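PDB 4MZD: nisin leader peptide-processing serine protease NisP from Lactococcus lactis subsp. lactis, which probably cleaves the leader peptide from the precursor of the lantibiotic nisin, acting as a subtilisin-like serine endopeptidase. Local coordinates for residues D324-Q329 against K334-T339. Residues are numbered along the deposited sequence; the frame is centred on the assembly and turned at random.
Sequences DKFVSQ and KDWLFT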
ATOM      1  N   ASP A 324       9.725  -2.139  26.004  1.00 15.07           N
ATOM      2  CA  ASP A 324      11.028  -2.557  26.509  1.00 16.80           C
ATOM      3  C   ASP A 324      11.290  -4.040  26.269  1.00 14.80           C
ATOM      4  O   ASP A 324      12.351  -4.421  25.779  1.00 15.52           O
ATOM      5  CB  ASP A 324      11.174  -2.213  27.992  1.00 20.51           C
ATOM      6  CG  ASP A 324      11.242  -0.720  28.231  1.00 24.28           C
ATOM      7  OD1 ASP A 324      11.791  -0.009  27.361  1.00 26.15           O
ATOM      8  OD2 ASP A 324      10.742  -0.258  29.276  1.00 25.85           O
ATOM      9  N   LYS A 325      10.317  -4.873  26.615  1.00 14.31           N
ATOM     10  CA  LYS A 325      10.446  -6.318  26.451  1.00 14.47           C
ATOM     11  C   LYS A 325      10.371  -6.726  24.980  1.00 12.66           C
ATOM     12  O   LYS A 325      11.060  -7.647  24.544  1.00 13.02           O
ATOM     13  CB  LYS A 325       9.369  -7.040  27.271  1.00 16.91           C
ATOM     14  CG  LYS A 325       9.301  -8.553  27.070  1.00 20.02           C
ATOM     15  CD  LYS A 325       8.378  -9.218  28.090  1.00 22.27           C
ATOM     16  CE  LYS A 325       8.128 -10.682  27.742  1.00 23.49           C
ATOM     17  NZ  LYS A 325       7.277 -11.368  28.760  1.00 24.89           N
ATOM     18  N   PHE A 326       9.515  -6.047  24.221  1.00 11.79           N
ATOM     19  CA  PHE A 326       9.404  -6.279  22.786  1.00 12.01           C
ATOM     20  C   PHE A 326      10.773  -6.159  22.136  1.00 12.16           C
ATOM     21  O   PHE A 326      11.162  -6.979  21.303  1.00 12.10           O
ATOM     22  CB  PHE A 326       8.431  -5.261  22.175  1.00 11.76           C
ATOM     23  CG  PHE A 326       8.226  -5.410  20.688  1.00 11.67           C
ATOM     24  CD1 PHE A 326       7.471  -6.455  20.174  1.00 11.37           C
ATOM     25  CD2 PHE A 326       8.770  -4.489  19.804  1.00 12.47           C
ATOM     26  CE1 PHE A 326       7.286  -6.584  18.810  1.00 11.41           C
ATOM     27  CE2 PHE A 326       8.575  -4.610  18.440  1.00 12.31           C
ATOM     28  CZ  PHE A 326       7.830  -5.655  17.942  1.00 11.70           C
ATOM     29  N   VAL A 327      11.507  -5.126  22.527  1.00 12.92           N
ATOM     30  CA  VAL A 327      12.818  -4.878  21.964  1.00 15.27           C
ATOM     31  C   VAL A 327      13.882  -5.764  22.616  1.00 15.81           C
ATOM     32  O   VAL A 327      14.633  -6.442  21.923  1.00 16.31           O
ATOM     33  CB  VAL A 327      13.203  -3.388  22.074  1.00 16.77           C
ATOM     34  CG1 VAL A 327      14.623  -3.160  21.581  1.00 17.71           C
ATOM     35  CG2 VAL A 327      12.224  -2.528  21.288  1.00 17.46           C
ATOM     36  N   SER A 328      13.939  -5.780  23.943  1.00 16.27           N
ATOM     37  CA  SER A 328      15.009  -6.503  24.628  1.00 17.74           C
ATOM     38  C   SER A 328      14.960  -8.017  24.404  1.00 18.07           C
ATOM     39  O   SER A 328      15.995  -8.686  24.429  1.00 19.56           O
ATOM     40  CB  SER A 328      15.018  -6.187  26.125  1.00 18.96           C
ATOM     41  OG  SER A 328      13.969  -6.859  26.793  1.00 19.54           O
ATOM     42  N   GLN A 329      13.766  -8.560  24.188  1.00 18.02           N
ATOM     43  CA  GLN A 329      13.639  -9.994  23.942  1.00 18.16           C
ATOM     44  C   GLN A 329      13.587 -10.325  22.447  1.00 17.68           C
ATOM     45  O   GLN A 329      13.419 -11.486  22.068  1.00 18.90           O
ATOM     46  CB  GLN A 329      12.432 -10.581  24.683  1.00 20.56           C
ATOM     47  CG  GLN A 329      12.544 -10.475  26.198  1.00 23.81           C
ATOM     48  CD  GLN A 329      11.450 -11.227  26.935  1.00 26.83           C
ATOM     49  OE1 GLN A 329      10.616 -11.894  26.322  1.00 28.41           O
ATOM     50  NE2 GLN A 329      11.449 -11.123  28.259  1.00 27.77           N
ATOM     51  N   LYS A 334      10.970 -11.095  14.352  1.00  9.44           N
ATOM     52  CA  LYS A 334       9.998 -11.919  13.647  1.00 10.28           C
ATOM     53  C   LYS A 334       8.651 -11.229  13.462  1.00  8.24           C
ATOM     54  O   LYS A 334       7.884 -11.615  12.587  1.00  9.31           O
ATOM     55  CB  LYS A 334       9.799 -13.251  14.366  1.00 13.63           C
ATOM     56  CG  LYS A 334      11.047 -14.108  14.409  1.00 18.01           C
ATOM     57  CD  LYS A 334      10.751 -15.508  14.922  1.00 21.60           C
ATOM     58  CE  LYS A 334       9.973 -15.480  16.225  1.00 24.33           C
ATOM     59  NZ  LYS A 334       8.506 -15.331  16.008  1.00 26.03           N
ATOM     60  N   ASP A 335       8.364 -10.222  14.284  1.00  8.42           N
ATOM     61  CA  ASP A 335       7.040  -9.599  14.291  1.00  8.14           C
ATOM     62  C   ASP A 335       6.929  -8.421  13.338  1.00  8.00           C
ATOM     63  O   ASP A 335       5.850  -8.148  12.802  1.00  7.88           O
ATOM     64  CB  ASP A 335       6.691  -9.083  15.687  1.00  8.46           C
ATOM     65  CG  ASP A 335       6.366 -10.182  16.675  1.00  8.93           C
ATOM     66  OD1 ASP A 335       6.500 -11.379  16.345  1.00  9.87           O
ATOM     67  OD2 ASP A 335       6.006  -9.815  17.811  1.00  9.94           O
ATOM     68  N   TRP A 336       8.026  -7.685  13.178  1.00  7.93           N
ATOM     69  CA  TRP A 336       8.044  -6.518  12.310  1.00  7.87           C
ATOM     70  C   TRP A 336       8.945  -6.822  11.128  1.00  7.92           C
ATOM     71  O   TRP A 336       9.670  -7.822  11.132  1.00  9.24           O
ATOM     72  CB  TRP A 336       8.485  -5.267  13.072  1.00  8.03           C
ATOM     73  CG  TRP A 336       7.476  -4.790  14.084  1.00  7.98           C
ATOM     74  CD1 TRP A 336       6.265  -5.361  14.376  1.00  8.35           C
ATOM     75  CD2 TRP A 336       7.596  -3.641  14.929  1.00  9.68           C
ATOM     76  NE1 TRP A 336       5.631  -4.635  15.354  1.00  9.01           N
ATOM     77  CE2 TRP A 336       6.426  -3.577  15.712  1.00  9.60           C
ATOM     78  CE3 TRP A 336       8.577  -2.656  15.098  1.00 11.30           C
ATOM     79  CZ2 TRP A 336       6.212  -2.568  16.650  1.00 11.46           C
ATOM     80  CZ3 TRP A 336       8.365  -1.657  16.034  1.00 13.20           C
ATOM     81  CH2 TRP A 336       7.187  -1.622  16.797  1.00 12.94           C
ATOM     82  N   LEU A 337       8.883  -5.985  10.106  1.00  8.35           N
ATOM     83  CA  LEU A 337       9.649  -6.281   8.914  1.00  9.60           C
ATOM     84  C   LEU A 337      10.677  -5.195   8.617  1.00  8.11           C
ATOM     85  O   LEU A 337      10.501  -4.009   8.900  1.00  8.62           O
ATOM     86  CB  LEU A 337       8.754  -6.619   7.730  1.00 12.44           C
ATOM     87  CG  LEU A 337       7.843  -5.491   7.291  1.00 12.77           C
ATOM     88  CD1 LEU A 337       8.441  -4.779   6.103  1.00 12.03           C
ATOM     89  CD2 LEU A 337       6.462  -6.029   6.919  1.00 14.29           C
ATOM     90  N   PHE A 338      11.781  -5.645   8.057  1.00  7.77           N
ATOM     91  CA  PHE A 338      12.971  -4.835   7.881  1.00  7.84           C
ATOM     92  C   PHE A 338      12.957  -4.236   6.482  1.00  7.31           C
ATOM     93  O   PHE A 338      12.891  -4.961   5.493  1.00  8.54           O
ATOM     94  CB  PHE A 338      14.165  -5.773   8.049  1.00  8.80           C
ATOM     95  CG  PHE A 338      15.482  -5.090   8.209  1.00  9.97           C
ATOM     96  CD1 PHE A 338      15.802  -4.415   9.370  1.00 12.90           C
ATOM     97  CD2 PHE A 338      16.426  -5.176   7.208  1.00 12.31           C
ATOM     98  CE1 PHE A 338      17.049  -3.820   9.513  1.00 14.41           C
ATOM     99  CE2 PHE A 338      17.665  -4.583   7.341  1.00 13.70           C
ATOM    100  CZ  PHE A 338      17.982  -3.917   8.499  1.00 13.67           C
ATOM    101  N   THR A 339      13.015  -2.913   6.393  1.00  7.41           N
ATOM    102  CA  THR A 339      12.930  -2.265   5.096  1.00  7.92           C
ATOM    103  C   THR A 339      13.798  -1.004   5.034  1.00  7.47           C
ATOM    104  O   THR A 339      14.353  -0.550   6.044  1.00  8.04           O
ATOM    105  CB  THR A 339      11.472  -1.978   4.715  1.00  8.45           C
ATOM    106  OG1 THR A 339      11.394  -1.706   3.311  1.00  8.67           O
ATOM    107  CG2 THR A 339      10.921  -0.821   5.518  1.00  9.43           C
TER
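F326, on helix 316-328, drives the far edge of its ring into one face of the W336 indole. CZ leads: it stands 3.4 Å above the indole plane, over the middle of the ring system, with W336 CE2 as its nearest atom. F326 CE2 comes down beside it over the six-membered ring, 3.6 Å from W336 CZ2. The two ring planes make an angle of 51° and the six-membered centroids lie 4.5 Å apart, so this is an edge-to-face pair tilted well off the perpendicular. F326 can reach that far because CG is anti to its backbone N (chi1 -180°), which turns the ring toward residues 335-336. W336, the first residue to leave helical geometry after helix 332-335, presents one face of its indole to the phenyl edge.

D335 closes the neighbouring edge of the phenyl. Its OD2 sits near the ring plane, 3.6 Å from F326 CE1, and its CB lies 4.0 Å from the same carbon. An electron-rich oxygen beside a ring edge should be mildly favourable, but the stronger partner of OD2 is N317 ND2, a hydrogen bond back to the start of helix 316-328. That bond satisfies the buried carboxylate oxygen. F318 adds a further edge-to-face contact to F326, and Y350 meets the W336 indole.

F326 thus packs helix 316-328 against the link between helix 332-335 and the 337-340/346-349 beta-hairpin, within the subtilase domain. W336 lies about 11 Å, side chain to side chain, from S353, the predicted nucleophile of the Asp-His-Ser charge relay characteristic of subtilisin-like proteases.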